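Local coordinates for TIGR00725 family protein (Thermotoga maritima, PDB 1RCU) that is of unknown function but belongs to the SLOG superfamily of Rossmann-like proteins, whose members probably bind nucleotides or related ligands, at residues 23-29 / 118-124; 28-32 / 125-131. All blocks are in the same frame, centred on the assembly; numbering follows the deposited sequence.

Interaction 1 (23-29 / 118-124)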
# COMPACT_ATOMS: atom_id res chain seq x y z
N MSE A 23 -15.75 17.51 -14.40
CA MSE A 23 -16.04 17.29 -12.96
C MSE A 23 -16.30 15.83 -12.62
O MSE A 23 -15.74 15.30 -11.66
CB MSE A 23 -17.23 18.15 -12.52
CG MSE A 23 -18.37 18.19 -13.55
SE MSE A 23 -19.91 19.25 -12.97
CE MSE A 23 -20.35 18.27 -11.35
N LYS A 24 -17.15 15.18 -13.41
CA LYS A 24 -17.49 13.78 -13.20
C LYS A 24 -16.36 12.87 -13.68
O LYS A 24 -15.89 12.99 -14.81
CB LYS A 24 -18.78 13.41 -13.94
CG LYS A 24 -19.50 12.21 -13.36
CD LYS A 24 -20.90 12.09 -13.93
CE LYS A 24 -21.94 11.87 -12.84
NZ LYS A 24 -23.32 11.92 -13.40
N LYS A 25 -15.95 11.95 -12.81
CA LYS A 25 -14.86 11.04 -13.12
C LYS A 25 -15.29 9.62 -13.47
O LYS A 25 -15.95 8.95 -12.67
CB LYS A 25 -13.90 10.96 -11.94
CG LYS A 25 -13.05 12.17 -11.67
CD LYS A 25 -12.07 11.82 -10.55
CE LYS A 25 -11.18 12.99 -10.14
NZ LYS A 25 -10.15 12.61 -9.10
N VAL A 26 -14.92 9.14 -14.66
CA VAL A 26 -15.25 7.76 -14.99
C VAL A 26 -13.96 6.98 -15.19
O VAL A 26 -13.01 7.43 -15.85
CB VAL A 26 -16.17 7.61 -16.24
CG1 VAL A 26 -17.10 8.80 -16.35
CG2 VAL A 26 -15.36 7.41 -17.50
N VAL A 27 -13.92 5.81 -14.56
CA VAL A 27 -12.77 4.93 -14.65
C VAL A 27 -13.13 3.84 -15.66
O VAL A 27 -14.23 3.28 -15.61
CB VAL A 27 -12.49 4.30 -13.24
CG1 VAL A 27 -11.68 3.04 -13.38
CG2 VAL A 27 -11.77 5.32 -12.34
N VAL A 28 -12.23 3.57 -16.61
CA VAL A 28 -12.48 2.51 -17.58
C VAL A 28 -11.39 1.47 -17.42
O VAL A 28 -10.21 1.79 -17.31
CB VAL A 28 -12.53 3.04 -19.07
CG1 VAL A 28 -13.47 4.24 -19.17
CG2 VAL A 28 -11.15 3.38 -19.56
N VAL A 29 -11.81 0.21 -17.38
CA VAL A 29 -10.90 -0.92 -17.22
C VAL A 29 -11.12 -1.93 -18.35
O VAL A 29 -12.20 -1.98 -18.94
CB VAL A 29 -11.11 -1.61 -15.84
CG1 VAL A 29 -10.90 -0.61 -14.72
CG2 VAL A 29 -12.49 -2.20 -15.76
N ASN A 118 -10.80 6.73 -7.57
CA ASN A 118 -10.99 7.90 -8.41
C ASN A 118 -12.18 7.77 -9.34
O ASN A 118 -12.23 8.42 -10.37
CB ASN A 118 -9.72 8.17 -9.22
CG ASN A 118 -8.59 8.69 -8.36
OD1 ASN A 118 -8.54 9.89 -8.03
ND2 ASN A 118 -7.69 7.80 -7.97
N ALA A 119 -13.15 6.95 -8.97
CA ALA A 119 -14.30 6.76 -9.83
C ALA A 119 -15.65 7.12 -9.26
O ALA A 119 -15.94 6.86 -8.09
CB ALA A 119 -14.34 5.31 -10.34
N ASP A 120 -16.49 7.71 -10.10
CA ASP A 120 -17.86 8.01 -9.74
C ASP A 120 -18.63 6.87 -10.40
O ASP A 120 -19.76 6.55 -10.03
CB ASP A 120 -18.34 9.32 -10.32
CG ASP A 120 -17.69 10.52 -9.65
OD1 ASP A 120 -17.66 10.53 -8.40
OD2 ASP A 120 -17.23 11.44 -10.36
N VAL A 121 -17.99 6.28 -11.41
CA VAL A 121 -18.56 5.18 -12.15
C VAL A 121 -17.47 4.45 -12.94
O VAL A 121 -16.52 5.08 -13.40
CB VAL A 121 -19.67 5.65 -13.12
CG1 VAL A 121 -19.09 6.53 -14.20
CG2 VAL A 121 -20.37 4.44 -13.73
N VAL A 122 -17.61 3.14 -13.05
CA VAL A 122 -16.64 2.31 -13.77
C VAL A 122 -17.25 1.66 -15.01
O VAL A 122 -18.35 1.09 -14.95
CB VAL A 122 -16.11 1.18 -12.86
CG1 VAL A 122 -15.13 0.28 -13.64
CG2 VAL A 122 -15.44 1.78 -11.64
N VAL A 123 -16.55 1.75 -16.14
CA VAL A 123 -16.99 1.15 -17.40
C VAL A 123 -15.98 0.06 -17.72
O VAL A 123 -14.78 0.31 -17.71
CB VAL A 123 -17.02 2.18 -18.53
CG1 VAL A 123 -17.48 1.53 -19.83
CG2 VAL A 123 -17.95 3.32 -18.15
N SER A 124 -16.48 -1.13 -18.02
CA SER A 124 -15.65 -2.30 -18.28
C SER A 124 -15.71 -2.81 -19.72
O SER A 124 -16.78 -2.89 -20.31
CB SER A 124 -16.13 -3.39 -17.32
OG SER A 124 -15.29 -4.52 -17.37
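Lys25 and Asp120 grip each other at the entry to two neighbouring parallel strands. Lys25 N donates to Asp120 OD2 at 2.8 Å, and the bond is almost straight at 170°. It meets the carboxylate oxygen on its anti side, a little out of the carboxylate plane. Asp120 N returns a bond to Lys25 O at 2.9 Å. The Asp120 carboxyl carbon lies beside its own backbone N (chi1 -72°), which lets one residue serve both polar backbone atoms of Lys25.

The Lys25 side chain runs extended across Asn118, with CD 3.4 Å from Asn118 O. NZ to Asn118 OD1 is only a weak bond. Their stronger partners lie outside the chain: NZ donates to Ala101 O of the second subunit, and OD1 accepts from Lys103 N of the same subunit.

Further along, Val27 bonds to the two residues that flank Val122. Val27 N donates to Val121 O, and Val27 O accepts from Val123 N at 2.8 Å. Val29 N then donates to Val123 O at 3.0 Å.

Valines pack on both faces of the sheet. On one, Val26 and Val121 lie side by side and point the same way, their CG1 methyls 3.7 Å apart. Val28 sets CG1 against Val123 CB in the same manner. On the other, Val27 brings CG2 against Ala119 CB. That branch lies beside the Val27 backbone N, while CG1 is anti to it (chi1 159°). Val29 CG2 lies 4.2 Å from Val122 CG1.

This is the middle of a Rossmann-like sheet. Helix 44-56 packs on Val26, Val28 and Val123, through Leu50 and Leu54. Helix 129-140 lies against Val29 and Ser124 on the opposite face. Strand 60-63 flanks strand 25-30, and strand 145-148 flanks strand 121-125.

Interaction 2 (28-32 / 125-131)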
# COMPACT_ATOMS: atom_id res chain seq x y z
N VAL A 28 -12.23 3.57 -16.61
CA VAL A 28 -12.48 2.51 -17.58
C VAL A 28 -11.39 1.47 -17.42
O VAL A 28 -10.21 1.79 -17.31
CB VAL A 28 -12.53 3.04 -19.07
CG1 VAL A 28 -13.47 4.24 -19.17
CG2 VAL A 28 -11.15 3.38 -19.56
N VAL A 29 -11.81 0.21 -17.38
CA VAL A 29 -10.90 -0.92 -17.22
C VAL A 29 -11.12 -1.93 -18.35
O VAL A 29 -12.20 -1.98 -18.94
CB VAL A 29 -11.11 -1.61 -15.84
CG1 VAL A 29 -10.90 -0.61 -14.72
CG2 VAL A 29 -12.49 -2.20 -15.76
N GLY A 30 -10.10 -2.72 -18.65
CA GLY A 30 -10.22 -3.71 -19.71
C GLY A 30 -8.91 -4.42 -20.01
O GLY A 30 -7.93 -4.23 -19.31
N TYR A 31 -8.90 -5.23 -21.07
CA TYR A 31 -7.71 -5.99 -21.47
C TYR A 31 -6.47 -5.14 -21.55
O TYR A 31 -6.54 -3.95 -21.86
CB TYR A 31 -7.88 -6.59 -22.86
CG TYR A 31 -8.91 -7.67 -23.04
CD1 TYR A 31 -8.76 -8.94 -22.46
CD2 TYR A 31 -9.97 -7.46 -23.92
CE1 TYR A 31 -9.66 -9.97 -22.78
CE2 TYR A 31 -10.85 -8.47 -24.24
CZ TYR A 31 -10.70 -9.72 -23.68
OH TYR A 31 -11.62 -10.68 -24.02
N SER A 32 -5.32 -5.75 -21.26
CA SER A 32 -4.05 -5.07 -21.42
C SER A 32 -3.43 -5.86 -22.57
O SER A 32 -4.10 -6.70 -23.16
CB SER A 32 -3.18 -5.15 -20.16
OG SER A 32 -2.91 -6.50 -19.78
N ILE A 125 -14.55 -3.16 -20.27
CA ILE A 125 -14.46 -3.68 -21.65
C ILE A 125 -13.52 -4.90 -21.68
O ILE A 125 -12.33 -4.79 -21.35
CB ILE A 125 -13.91 -2.62 -22.63
CG1 ILE A 125 -14.89 -1.46 -22.75
CG2 ILE A 125 -13.68 -3.25 -24.00
CD1 ILE A 125 -14.35 -0.32 -23.58
N GLY A 126 -14.06 -6.04 -22.09
CA GLY A 126 -13.27 -7.26 -22.17
C GLY A 126 -12.60 -7.57 -20.86
O GLY A 126 -13.27 -7.60 -19.83
N GLY A 127 -11.29 -7.80 -20.91
CA GLY A 127 -10.53 -8.03 -19.70
C GLY A 127 -10.29 -9.43 -19.17
O GLY A 127 -11.12 -10.34 -19.30
N GLU A 128 -9.11 -9.58 -18.57
CA GLU A 128 -8.71 -10.82 -17.95
C GLU A 128 -8.83 -10.66 -16.44
O GLU A 128 -9.58 -9.80 -15.95
CB GLU A 128 -7.28 -11.21 -18.36
CG GLU A 128 -7.09 -11.57 -19.85
CD GLU A 128 -7.98 -12.73 -20.32
OE1 GLU A 128 -8.41 -13.56 -19.49
OE2 GLU A 128 -8.22 -12.82 -21.54
N ILE A 129 -8.10 -11.47 -15.69
CA ILE A 129 -8.22 -11.43 -14.24
C ILE A 129 -8.15 -10.04 -13.60
O ILE A 129 -8.91 -9.72 -12.68
CB ILE A 129 -7.21 -12.40 -13.57
CG1 ILE A 129 -7.69 -12.71 -12.16
CG2 ILE A 129 -5.82 -11.81 -13.55
CD1 ILE A 129 -9.00 -13.51 -12.14
N GLY A 130 -7.26 -9.20 -14.10
CA GLY A 130 -7.14 -7.86 -13.54
C GLY A 130 -8.44 -7.09 -13.59
O GLY A 130 -8.87 -6.46 -12.61
N THR A 131 -9.08 -7.13 -14.74
CA THR A 131 -10.33 -6.42 -14.95
C THR A 131 -11.44 -7.01 -14.06
O THR A 131 -12.35 -6.30 -13.60
CB THR A 131 -10.72 -6.49 -16.45
OG1 THR A 131 -9.68 -5.88 -17.23
CG2 THR A 131 -12.03 -5.76 -16.71
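The glycine-rich turn after strand 121-125 of this Rossmann-like fold packs on Tyr31. Its GGEIGT run recalls the PGGxGT motif of LOG-like proteins, with one more residue between GG and GT and no proline before it, and may mark a phosphate or nucleotide site. The Gly126-Gly127 peptide lies over one face of the Tyr31 ring, with Gly127 N above its centre. Gly127 CA makes a CH-pi contact, 3.8 Å from the ring centroid. A side chain on Gly126 would run into Tyr31 CE2, and at the backbone angles of Gly127 one would jam against the preceding carbonyl oxygen. Tyr31 CG is anti to the carbonyl carbon (chi1 -67°), which places the ring beneath the turn. Replacing this tyrosine with an alanine would take away the ring, and the Gly126-Gly127 peptide would probably lose the flat surface it lies on and Glu128 OE2 its edge contact. Glu128 holds the N-cap position of helix 129-140, and its OE1 accepts from Asn170 N of the third subunit. Ile125 N donates to Val29 O at 2.9 Å, and Thr131 CG2 meets Val29 CG2 at 3.7 Å. At the ring edge, Glu128 OE2 lies near the ring plane, 3.4 Å from Tyr31 CE1.

Both contacts join strand 25-30 to the chain around strand 121-125, and they share Val28 and Val29. Interaction 1 runs along the strands. It is mainly buried core, valine packing and regular backbone bonds, with a more exposed polar end at Asp120. Interaction 2 lies toward the C-terminal end of the strands and is wholly buried. There the sheet pairing gives way to a ring against glycine backbone and a helix start. The two centres are 14 Å apart, yet Ser124 OG of the first touches Thr131 CG2 of the second. Each also reaches another copy of the protein: the second subunit in interaction 1, the third in interaction 2.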